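Local coordinates for glutamate ABC superfamily ATP binding cassette transporter, binding protein (Enterococcus faecium DO, PDB 5EYF) that binds glutamate and, as a solute-binding protein of an ABC transporter, probably delivers it to the membrane components of that importer, at residues 14-18 with 53-59; 107-111 with 178-182; 126-131 with 167-172; 160-164 with 185-189. The contacts are given in a common frame with arbitrary orientation. Where two conformers were deposited one is given. Numbering follows the deposited sequence.

Contact 1 of 4, residues 14-18 with 53-59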
loop_
_atom_site.group_PDB
_atom_site.type_symbol
_atom_site.label_atom_id
_atom_site.label_comp_id
_atom_site.label_asym_id
_atom_site.label_seq_id
_atom_site.Cartn_x
_atom_site.Cartn_y
_atom_site.Cartn_z
ATOM N N THR B 14 -10.918 -23.378 -25.296
ATOM C CA THR B 14 -10.135 -24.197 -24.374
ATOM C C THR B 14 -10.714 -24.284 -22.975
ATOM O O THR B 14 -10.340 -25.201 -22.230
ATOM C CB THR B 14 -8.697 -23.696 -24.260
ATOM O OG1 THR B 14 -8.665 -22.429 -23.577
ATOM C CG2 THR B 14 -8.085 -23.535 -25.629
ATOM N N ASN B 15 -11.601 -23.361 -22.608
ATOM C CA ASN B 15 -12.202 -23.319 -21.278
ATOM C C ASN B 15 -11.136 -23.321 -20.180
ATOM O O ASN B 15 -11.286 -23.960 -19.134
ATOM C CB ASN B 15 -13.188 -24.469 -21.084
ATOM C CG ASN B 15 -14.111 -24.218 -19.931
ATOM O OD1 ASN B 15 -14.499 -23.068 -19.669
ATOM N ND2 ASN B 15 -14.429 -25.274 -19.191
ATOM N N GLU B 16 -10.067 -22.564 -20.408
ATOM C CA GLU B 16 -8.895 -22.609 -19.541
ATOM C C GLU B 16 -8.246 -21.231 -19.492
ATOM O O GLU B 16 -8.282 -20.479 -20.470
ATOM C CB GLU B 16 -7.895 -23.661 -20.053
ATOM C CG GLU B 16 -6.704 -23.976 -19.137
ATOM C CD GLU B 16 -5.709 -24.922 -19.806
ATOM O OE1 GLU B 16 -5.220 -24.583 -20.908
ATOM O OE2 GLU B 16 -5.436 -26.016 -19.258
ATOM N N ILE B 17 -7.668 -20.897 -18.335
ATOM C CA ILE B 17 -6.731 -19.786 -18.217
ATOM C C ILE B 17 -5.421 -20.336 -17.667
ATOM O O ILE B 17 -5.426 -21.154 -16.741
ATOM C CB ILE B 17 -7.264 -18.666 -17.310
ATOM C CG1 ILE B 17 -8.557 -18.107 -17.893
ATOM C CG2 ILE B 17 -6.179 -17.563 -17.113
ATOM C CD1 ILE B 17 -9.179 -17.102 -16.989
ATOM N N ILE B 18 -4.304 -19.909 -18.259
ATOM C CA ILE B 18 -2.971 -20.387 -17.904
ATOM C C ILE B 18 -2.261 -19.294 -17.115
ATOM O O ILE B 18 -2.024 -18.196 -17.633
ATOM C CB ILE B 18 -2.157 -20.753 -19.148
ATOM C CG1 ILE B 18 -2.921 -21.763 -20.018
ATOM C CG2 ILE B 18 -0.804 -21.308 -18.731
ATOM C CD1 ILE B 18 -2.191 -22.151 -21.263
ATOM N N ILE B 53 -14.474 -15.717 -14.347
ATOM C CA ILE B 53 -14.428 -15.384 -15.765
ATOM C C ILE B 53 -15.127 -16.455 -16.585
ATOM O O ILE B 53 -15.969 -16.158 -17.449
ATOM C CB ILE B 53 -12.968 -15.186 -16.223
ATOM C CG1 ILE B 53 -12.340 -14.022 -15.468
ATOM C CG2 ILE B 53 -12.875 -15.013 -17.770
ATOM C CD1 ILE B 53 -10.881 -13.748 -15.878
ATOM N N LEU B 54 -14.781 -17.716 -16.335
ATOM C CA LEU B 54 -15.235 -18.826 -17.153
ATOM C C LEU B 54 -16.444 -19.538 -16.581
ATOM O O LEU B 54 -17.066 -20.335 -17.292
ATOM C CB LEU B 54 -14.102 -19.841 -17.317
ATOM C CG LEU B 54 -12.823 -19.312 -17.964
ATOM C CD1 LEU B 54 -11.801 -20.448 -18.137
ATOM C CD2 LEU B 54 -13.136 -18.631 -19.316
ATOM N N GLY B 55 -16.775 -19.300 -15.328
ATOM C CA GLY B 55 -17.860 -20.025 -14.705
ATOM C C GLY B 55 -17.384 -21.277 -14.004
ATOM O O GLY B 55 -16.188 -21.583 -13.922
ATOM N N ASP B 56 -18.380 -22.021 -13.510
ATOM C CA ASP B 56 -18.168 -23.115 -12.562
ATOM C C ASP B 56 -17.111 -24.102 -13.016
ATOM O O ASP B 56 -16.295 -24.563 -12.209
ATOM C CB ASP B 56 -19.467 -23.890 -12.342
ATOM C CG ASP B 56 -20.385 -23.228 -11.359
ATOM O OD1 ASP B 56 -19.946 -22.273 -10.674
ATOM O OD2 ASP B 56 -21.544 -23.691 -11.268
ATOM N N ASN B 57 -17.162 -24.517 -14.282
ATOM C CA ASN B 57 -16.266 -25.567 -14.744
ATOM C C ASN B 57 -15.049 -25.028 -15.481
ATOM O O ASN B 57 -14.383 -25.787 -16.193
ATOM C CB ASN B 57 -17.012 -26.565 -15.627
ATOM C CG ASN B 57 -17.287 -26.029 -17.007
ATOM O OD1 ASN B 57 -17.566 -24.846 -17.177
ATOM N ND2 ASN B 57 -17.186 -26.897 -18.016
ATOM N N GLY B 58 -14.728 -23.749 -15.306
ATOM C CA GLY B 58 -13.521 -23.216 -15.914
ATOM C C GLY B 58 -12.275 -23.872 -15.334
ATOM O O GLY B 58 -12.190 -24.150 -14.138
ATOM N N LYS B 59 -11.293 -24.113 -16.191
ATOM C CA LYS B 59 -10.086 -24.798 -15.763
ATOM C C LYS B 59 -8.920 -23.840 -15.582
ATOM O O LYS B 59 -8.800 -22.830 -16.278
ATOM C CB LYS B 59 -9.684 -25.877 -16.766
ATOM C CG LYS B 59 -10.652 -27.023 -16.848
ATOM C CD LYS B 59 -10.220 -27.965 -17.958
ATOM C CE LYS B 59 -8.934 -28.714 -17.613
ATOM N NZ LYS B 59 -9.169 -29.869 -16.692
#

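Contact 2 of 4, residues 107-111 with 178-182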
loop_
_atom_site.group_PDB
_atom_site.type_symbol
_atom_site.label_atom_id
_atom_site.label_comp_id
_atom_site.label_asym_id
_atom_site.label_seq_id
_atom_site.Cartn_x
_atom_site.Cartn_y
_atom_site.Cartn_z
ATOM N N GLN B 107 8.804 -3.790 1.279
ATOM C CA GLN B 107 10.107 -4.425 1.466
ATOM C C GLN B 107 10.563 -4.343 2.916
ATOM O O GLN B 107 10.336 -3.347 3.600
ATOM C CB GLN B 107 11.142 -3.797 0.541
ATOM C CG GLN B 107 12.431 -4.621 0.478
ATOM C CD GLN B 107 13.312 -4.201 -0.671
ATOM O OE1 GLN B 107 12.828 -3.639 -1.636
ATOM N NE2 GLN B 107 14.613 -4.437 -0.555
ATOM N N ALA B 108 11.238 -5.392 3.380
ATOM C CA ALA B 108 11.624 -5.495 4.785
ATOM C C ALA B 108 12.939 -6.245 4.904
ATOM O O ALA B 108 13.520 -6.686 3.910
ATOM C CB ALA B 108 10.552 -6.200 5.637
ATOM N N LEU B 109 13.401 -6.371 6.146
ATOM C CA LEU B 109 14.665 -7.020 6.481
ATOM C C LEU B 109 14.430 -8.209 7.390
ATOM O O LEU B 109 13.668 -8.120 8.350
ATOM C CB LEU B 109 15.604 -6.095 7.233
ATOM C CG LEU B 109 16.089 -4.835 6.536
ATOM C CD1 LEU B 109 17.079 -4.077 7.426
ATOM C CD2 LEU B 109 16.708 -5.142 5.176
ATOM N N LEU B 110 15.148 -9.297 7.125
ATOM C CA LEU B 110 15.188 -10.460 7.998
ATOM C C LEU B 110 16.612 -10.615 8.522
ATOM O O LEU B 110 17.565 -10.577 7.737
ATOM C CB LEU B 110 14.771 -11.718 7.217
ATOM C CG LEU B 110 14.675 -13.052 7.966
ATOM C CD1 LEU B 110 13.335 -13.119 8.654
ATOM C CD2 LEU B 110 14.865 -14.262 7.034
ATOM N N VAL B 111 16.756 -10.756 9.844
ATOM C CA VAL B 111 18.052 -10.913 10.497
ATOM C C VAL B 111 17.945 -12.031 11.525
ATOM O O VAL B 111 16.852 -12.427 11.932
ATOM C CB VAL B 111 18.520 -9.592 11.181
ATOM C CG1 VAL B 111 18.669 -8.468 10.158
ATOM C CG2 VAL B 111 17.544 -9.172 12.264
ATOM N N LEU B 178 9.151 -12.807 3.449
ATOM C CA LEU B 178 10.040 -13.089 4.573
ATOM C C LEU B 178 9.291 -13.779 5.695
ATOM O O LEU B 178 9.860 -14.622 6.393
ATOM C CB LEU B 178 10.661 -11.799 5.095
ATOM C CG LEU B 178 11.700 -11.180 4.176
ATOM C CD1 LEU B 178 12.159 -9.850 4.751
ATOM C CD2 LEU B 178 12.863 -12.115 3.985
ATOM N N LEU B 179 8.021 -13.415 5.900
ATOM C CA LEU B 179 7.201 -14.145 6.863
ATOM C C LEU B 179 7.127 -15.621 6.516
ATOM O O LEU B 179 7.196 -16.470 7.406
ATOM C CB LEU B 179 5.796 -13.550 6.928
ATOM C CG LEU B 179 5.602 -12.329 7.831
ATOM C CD1 LEU B 179 4.146 -11.915 7.813
ATOM C CD2 LEU B 179 6.063 -12.607 9.249
ATOM N N GLY B 180 6.946 -15.946 5.229
ATOM C CA GLY B 180 6.935 -17.340 4.815
ATOM C C GLY B 180 8.212 -18.058 5.181
ATOM O O GLY B 180 8.212 -19.277 5.392
ATOM N N ILE B 181 9.303 -17.311 5.296
ATOM C CA ILE B 181 10.587 -17.866 5.704
ATOM C C ILE B 181 10.751 -17.853 7.221
ATOM O O ILE B 181 11.309 -18.787 7.797
ATOM C CB ILE B 181 11.719 -17.094 5.002
ATOM C CG1 ILE B 181 11.553 -17.160 3.485
ATOM C CG2 ILE B 181 13.080 -17.632 5.455
ATOM C CD1 ILE B 181 12.346 -16.110 2.732
ATOM N N ALA B 182 10.291 -16.804 7.905
ATOM C CA ALA B 182 10.511 -16.723 9.349
ATOM C C ALA B 182 9.636 -17.711 10.110
ATOM O O ALA B 182 10.030 -18.187 11.182
ATOM C CB ALA B 182 10.251 -15.309 9.860
#

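Contact 3 of 4, residues 126-131 with 167-172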
loop_
_atom_site.group_PDB
_atom_site.type_symbol
_atom_site.label_atom_id
_atom_site.label_comp_id
_atom_site.label_asym_id
_atom_site.label_seq_id
_atom_site.Cartn_x
_atom_site.Cartn_y
_atom_site.Cartn_z
ATOM N N SER B 126 29.634 -1.445 5.988
ATOM C CA SER B 126 30.130 -2.603 6.719
ATOM C C SER B 126 29.164 -3.780 6.733
ATOM O O SER B 126 29.544 -4.853 7.220
ATOM C CB SER B 126 30.445 -2.221 8.161
ATOM O OG SER B 126 31.389 -1.155 8.232
ATOM N N THR B 127 27.935 -3.614 6.235
ATOM C CA THR B 127 26.919 -4.664 6.265
ATOM C C THR B 127 26.659 -5.192 4.865
ATOM O O THR B 127 26.560 -4.420 3.907
ATOM C CB THR B 127 25.586 -4.172 6.850
ATOM O OG1 THR B 127 25.037 -3.137 6.018
ATOM C CG2 THR B 127 25.785 -3.641 8.269
ATOM N N THR B 128 26.502 -6.504 4.761
ATOM C CA THR B 128 26.154 -7.157 3.507
ATOM C C THR B 128 24.703 -7.610 3.574
ATOM O O THR B 128 24.322 -8.324 4.502
ATOM C CB THR B 128 27.052 -8.366 3.243
ATOM O OG1 THR B 128 28.393 -7.911 3.066
ATOM C CG2 THR B 128 26.598 -9.077 2.003
ATOM N N VAL B 129 23.906 -7.219 2.580
ATOM C CA VAL B 129 22.499 -7.591 2.500
ATOM C C VAL B 129 22.322 -8.612 1.387
ATOM O O VAL B 129 22.884 -8.469 0.295
ATOM C CB VAL B 129 21.603 -6.364 2.253
ATOM C CG1 VAL B 129 20.161 -6.761 2.439
ATOM C CG2 VAL B 129 21.949 -5.275 3.220
ATOM N N LEU B 130 21.536 -9.637 1.668
ATOM C CA LEU B 130 21.268 -10.703 0.717
ATOM C C LEU B 130 19.964 -10.411 -0.002
ATOM O O LEU B 130 18.954 -10.131 0.643
ATOM C CB LEU B 130 21.188 -12.038 1.444
ATOM C CG LEU B 130 22.416 -12.242 2.317
ATOM C CD1 LEU B 130 22.141 -13.397 3.200
ATOM C CD2 LEU B 130 23.650 -12.528 1.471
ATOM N N ALA B 131 20.029 -10.379 -1.322
ATOM C CA ALA B 131 18.855 -10.217 -2.151
ATOM C C ALA B 131 19.005 -11.173 -3.317
ATOM O O ALA B 131 20.056 -11.795 -3.507
ATOM C CB ALA B 131 18.687 -8.766 -2.625
ATOM N N GLN B 167 26.921 -15.336 5.604
ATOM C CA GLN B 167 27.516 -14.750 4.415
ATOM C C GLN B 167 26.990 -13.356 4.170
ATOM O O GLN B 167 27.607 -12.579 3.431
ATOM C CB GLN B 167 27.229 -15.656 3.219
ATOM C CG GLN B 167 27.672 -17.094 3.542
ATOM C CD GLN B 167 27.595 -18.054 2.376
ATOM O OE1 GLN B 167 26.899 -17.807 1.405
ATOM N NE2 GLN B 167 28.338 -19.149 2.462
ATOM N N GLY B 168 25.832 -13.053 4.753
ATOM C CA GLY B 168 25.328 -11.700 4.798
ATOM C C GLY B 168 24.802 -11.436 6.191
ATOM O O GLY B 168 24.637 -12.357 6.998
ATOM N N ASP B 169 24.540 -10.151 6.460
ATOM C CA ASP B 169 24.066 -9.708 7.755
ATOM C C ASP B 169 22.550 -9.591 7.810
ATOM O O ASP B 169 21.980 -9.615 8.908
ATOM C CB ASP B 169 24.680 -8.342 8.110
ATOM C CG ASP B 169 26.203 -8.347 8.110
ATOM O OD1 ASP B 169 26.807 -8.892 9.057
ATOM O OD2 ASP B 169 26.806 -7.794 7.168
ATOM N N ALA B 170 21.896 -9.471 6.654
ATOM C CA ALA B 170 20.451 -9.307 6.580
ATOM C C ALA B 170 19.989 -9.796 5.223
ATOM O O ALA B 170 20.743 -9.743 4.251
ATOM C CB ALA B 170 20.020 -7.834 6.774
HETATM N N MSE B 171 18.773 -10.338 5.183
HETATM C CA MSE B 171 18.149 -10.706 3.924
HETATM C C MSE B 171 16.995 -9.750 3.670
HETATM O O MSE B 171 16.302 -9.371 4.606
HETATM C CB MSE B 171 17.667 -12.162 3.953
HETATM C CG MSE B 171 16.813 -12.540 2.769
HETATM SE SE MSE B 171 16.367 -14.419 2.908
HETATM C CE MSE B 171 15.233 -14.466 1.281
ATOM N N THR B 172 16.789 -9.381 2.411
ATOM C CA THR B 172 15.697 -8.478 2.067
ATOM C C THR B 172 14.864 -9.001 0.906
ATOM O O THR B 172 15.389 -9.585 -0.051
ATOM C CB THR B 172 16.249 -7.064 1.771
ATOM O OG1 THR B 172 15.148 -6.149 1.723
ATOM C CG2 THR B 172 17.020 -6.984 0.464
#

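Contact 4 of 4, residues 160-164 with 185-189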
loop_
_atom_site.group_PDB
_atom_site.type_symbol
_atom_site.label_atom_id
_atom_site.label_comp_id
_atom_site.label_asym_id
_atom_site.label_seq_id
_atom_site.Cartn_x
_atom_site.Cartn_y
_atom_site.Cartn_z
ATOM N N PHE B 160 18.494 -17.351 1.796
ATOM C CA PHE B 160 18.297 -17.667 3.205
ATOM C C PHE B 160 19.410 -18.553 3.770
ATOM O O PHE B 160 19.836 -18.355 4.913
ATOM C CB PHE B 160 16.927 -18.308 3.416
ATOM C CG PHE B 160 16.645 -18.609 4.838
ATOM C CD1 PHE B 160 16.678 -17.585 5.775
ATOM C CD2 PHE B 160 16.377 -19.904 5.260
ATOM C CE1 PHE B 160 16.440 -17.825 7.097
ATOM C CE2 PHE B 160 16.127 -20.152 6.597
ATOM C CZ PHE B 160 16.162 -19.111 7.511
ATOM N N THR B 161 19.898 -19.545 3.008
ATOM C CA THR B 161 21.021 -20.297 3.559
ATOM C C THR B 161 22.261 -19.418 3.690
ATOM O O THR B 161 23.033 -19.594 4.634
ATOM C CB THR B 161 21.314 -21.562 2.739
ATOM O OG1 THR B 161 21.519 -21.222 1.367
ATOM C CG2 THR B 161 20.151 -22.564 2.851
ATOM N N ALA B 162 22.443 -18.436 2.797
ATOM C CA ALA B 162 23.553 -17.505 2.955
ATOM C C ALA B 162 23.393 -16.693 4.232
ATOM O O ALA B 162 24.374 -16.447 4.945
ATOM C CB ALA B 162 23.669 -16.589 1.742
ATOM N N LEU B 163 22.159 -16.301 4.558
ATOM C CA LEU B 163 21.924 -15.616 5.827
ATOM C C LEU B 163 22.257 -16.537 6.995
ATOM O O LEU B 163 22.929 -16.130 7.956
ATOM C CB LEU B 163 20.464 -15.140 5.913
ATOM C CG LEU B 163 20.140 -14.370 7.190
ATOM C CD1 LEU B 163 20.878 -13.029 7.225
ATOM C CD2 LEU B 163 18.623 -14.123 7.302
ATOM N N GLN B 164 21.824 -17.802 6.903
ATOM C CA GLN B 164 21.996 -18.747 8.003
ATOM C C GLN B 164 23.472 -18.994 8.298
ATOM O O GLN B 164 23.852 -19.162 9.462
ATOM C CB GLN B 164 21.288 -20.073 7.683
ATOM C CG GLN B 164 19.729 -20.057 7.780
ATOM C CD GLN B 164 19.140 -21.450 7.505
ATOM O OE1 GLN B 164 19.262 -21.981 6.396
ATOM N NE2 GLN B 164 18.534 -22.054 8.519
ATOM N N ASN B 185 11.648 -20.705 10.366
ATOM C CA ASN B 185 12.979 -20.598 10.965
ATOM C C ASN B 185 12.979 -19.650 12.156
ATOM O O ASN B 185 13.278 -18.457 12.027
ATOM C CB ASN B 185 14.002 -20.169 9.915
ATOM C CG ASN B 185 14.018 -21.104 8.710
ATOM O OD1 ASN B 185 14.806 -22.051 8.648
ATOM N ND2 ASN B 185 13.160 -20.830 7.743
ATOM N N PRO B 186 12.711 -20.174 13.354
ATOM C CA PRO B 186 12.479 -19.305 14.522
ATOM C C PRO B 186 13.710 -18.554 15.034
ATOM O O PRO B 186 13.546 -17.671 15.883
ATOM C CB PRO B 186 11.952 -20.282 15.582
ATOM C CG PRO B 186 12.417 -21.630 15.134
ATOM C CD PRO B 186 12.408 -21.586 13.641
ATOM N N GLU B 187 14.917 -18.859 14.565
ATOM C CA GLU B 187 16.081 -18.087 14.981
ATOM C C GLU B 187 16.151 -16.721 14.310
ATOM O O GLU B 187 17.065 -15.946 14.623
ATOM C CB GLU B 187 17.371 -18.853 14.676
ATOM C CG GLU B 187 17.670 -20.009 15.599
ATOM C CD GLU B 187 19.026 -20.618 15.301
ATOM O OE1 GLU B 187 19.091 -21.841 15.061
ATOM O OE2 GLU B 187 20.024 -19.859 15.293
ATOM N N TYR B 188 15.234 -16.430 13.386
ATOM C CA TYR B 188 15.277 -15.240 12.547
ATOM C C TYR B 188 13.978 -14.463 12.690
ATOM O O TYR B 188 12.923 -15.044 12.947
ATOM C CB TYR B 188 15.512 -15.621 11.087
ATOM C CG TYR B 188 16.819 -16.340 10.958
ATOM C CD1 TYR B 188 17.979 -15.641 10.674
ATOM C CD2 TYR B 188 16.910 -17.708 11.177
ATOM C CE1 TYR B 188 19.181 -16.271 10.591
ATOM C CE2 TYR B 188 18.110 -18.341 11.109
ATOM C CZ TYR B 188 19.244 -17.613 10.816
ATOM O OH TYR B 188 20.447 -18.245 10.740
ATOM N N GLU B 189 14.062 -13.142 12.526
ATOM C CA GLU B 189 12.875 -12.306 12.668
ATOM C C GLU B 189 12.946 -11.142 11.691
ATOM O O GLU B 189 14.032 -10.707 11.273
ATOM C CB GLU B 189 12.709 -11.785 14.111
ATOM C CG GLU B 189 13.804 -10.841 14.596
ATOM C CD GLU B 189 13.647 -10.464 16.070
ATOM O OE1 GLU B 189 12.590 -10.780 16.647
ATOM O OE2 GLU B 189 14.578 -9.865 16.658
HETATM O O HOH W 1 19.593 -21.281 11.314
#

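Contact 1 of 4, residues 14-18 with 53-59
A single parallel beta bridge joins residues 14-18 to residues 53-59, pairing Glu16 with Lys59 at a CA-CA distance of 4.5 Å. Lys59 N donates to Asn15 O at 2.9 Å and Lys59 O accepts from Ile17 N at 3.0 Å, so one residue bonds to both neighbours of its bridge partner, the usual parallel pattern. Here strand 59-64 starts alongside strand 16-21, after helix 41-54 has carried the chain back: a beta-alpha-beta crossover, with small antiparallel strands inserted before its helix, in one lobe of the solute-binding fold. The return needs a sharp bend. Gly55 leaves the helix with positive phi, and a type I turn from Gly55 to Gly58, closed by Gly58 N to Gly55 O at 3.0 Å, leads into the strand. A CB on Gly58 would collide with Leu54 CB.

Among the side chains, Leu54 comes down from the helix onto the start of the first strand: its CD1 lies 3.6 Å from both Asn15 C and Glu16 N and 4.0 Å from Ile17 CG1. Ile17 CD1 also meets Ile53 CD1 at 3.9 Å, and Phe211 of helix 209-225 touches both isoleucines. At the open end, Asn15 reaches the turn through a weak hydrogen bond, its ND2 3.0 Å from Asn57 O.

Contact 2 of 4, residues 107-111 with 178-182
How a helix beds onto a sheet is well illustrated by Leu178. Its side chain projects toward strand 107-111 and settles where Ala108 offers little bulk: CD1 lies 4.1 Å from Ala108 CB and 3.5 Å from Ala108 O, and reaches the backbone beyond at Leu109 C, 3.8 Å away. The other methyl, CD2, rests 3.8 Å from Leu110 CB. The small residue thus makes the hollow and the large one its wall.

Two positions along the strand, on the same face as Ala108, Leu110 returns the gesture. It pushes into the helix surface with CD2 4.1 Å from Ile181 CG2 and CD1 4.0 Å from Ala182 CB, so that it fits against Leu178, Ile181 and Ala182 together. Leu109 points its CB to the other side of the sheet. No hydrogen bond crosses; the side-chain fit is apolar, with one Leu178 methyl also lying against the Ala108 carbonyl, and Phe160 and Leu163 of helix 156-164 add to the packing around Leu110.

The strand and helix axes approach to 9.6 Å at an angle of only 20°, the near-aligned layering typical of alpha/beta packing, here in the lobe of the solute-binding fold where Asp174, just before helix 175-182, binds glutamate.

Contact 3 of 4, residues 126-131 with 167-172
Thr128 has both of its backbone polar groups satisfied from across the gap, chiefly by one residue. Its N donates to Asp169 OD2 at 2.7 Å, nearly straight, while its O accepts from Asp169 N, also at 2.7 Å. The same oxygen receives a second, weak bond from Ala170 N at 3.4 Å. Asp169 therefore uses its side chain to take the place of a strand acceptor where the chain has not yet settled into strand 170-172.

Further along, regular parallel pairing takes over: Leu130 N donates to Ala170 O at 2.7 Å, and Leu130 O accepts from Thr172 N at 2.9 Å, the two bonds straddling the selenomethionine Met171. This is the parallel core of an alpha/beta lobe of the type II periplasmic binding fold. Strand 128-132 lies between strands 149-153 and 170-172, and the backbone of Val129 bonds the other way, to Lys149 and Leu151.

Gly168 leaves room for Leu130, whose CD2 lies 3.8 Å from Gly168 CA; an added CB would clash with Leu130 CG. On the opposite face Val129 CG1 meets Thr172 CG2 at 3.7 Å, while the Thr172 hydroxyl bonds to Ala108 O and Gln107 NE2.

Contact 4 of 4, residues 160-164 with 185-189
An edge-to-face aromatic pair lies at the centre of this contact, which packs the last turn of helix 156-164 against the turn leading into strand 188-191. The edge of Phe160 faces the ring of Tyr188, with centroids 5.3 Å apart and planes at 75°. Leu163, one turn further along the helix, adds its CD2 at 3.8 Å from Tyr188 CD1.

A type I turn from Asn185 to Tyr188, closed by Tyr188 N to Asn185 O at 3.1 Å, brings Asn185 and Tyr188, the turn's first and last residues, toward the helix. Asn185 OD1 meets the edge of Phe160 at CE2, 3.1 Å away, while its ND2 bonds to Ile181 O. Toward the surface, a water accepts from Gln164 NE2 at 3.1 Å and hydrogen-bonds with Tyr188 OH at 3.2 Å.

Beneath the pair runs strand 103-112, whose Leu110 touches Phe160, Leu163 and Tyr188; Met171 of strand 170-172 also packs on Phe160 and Leu163.

How the contacts relate
Two-lobed binding proteins build similar alpha/beta layers twice, and these contacts sample both lobes. Contact 1 stands alone, its centre 35 to 43 Å from the others and across the chain's centre. Contacts 2, 3 and 4 cluster with centres 9 to 12 Å apart around one mixed sheet. Contact 1 closes before contact 2 opens; contact 3 is nested within contact 2, and contact 4 interleaves with both. Strand 103-112 bonds to strands 170-172 and 188-191, while Ile181 packs on Phe160. Glutamate-binding residues come both from earlier in the chain, such as Arg70, and from between the cluster's segments, Thr136 and Asp174, as expected for a ligand held in the cleft between two lobes.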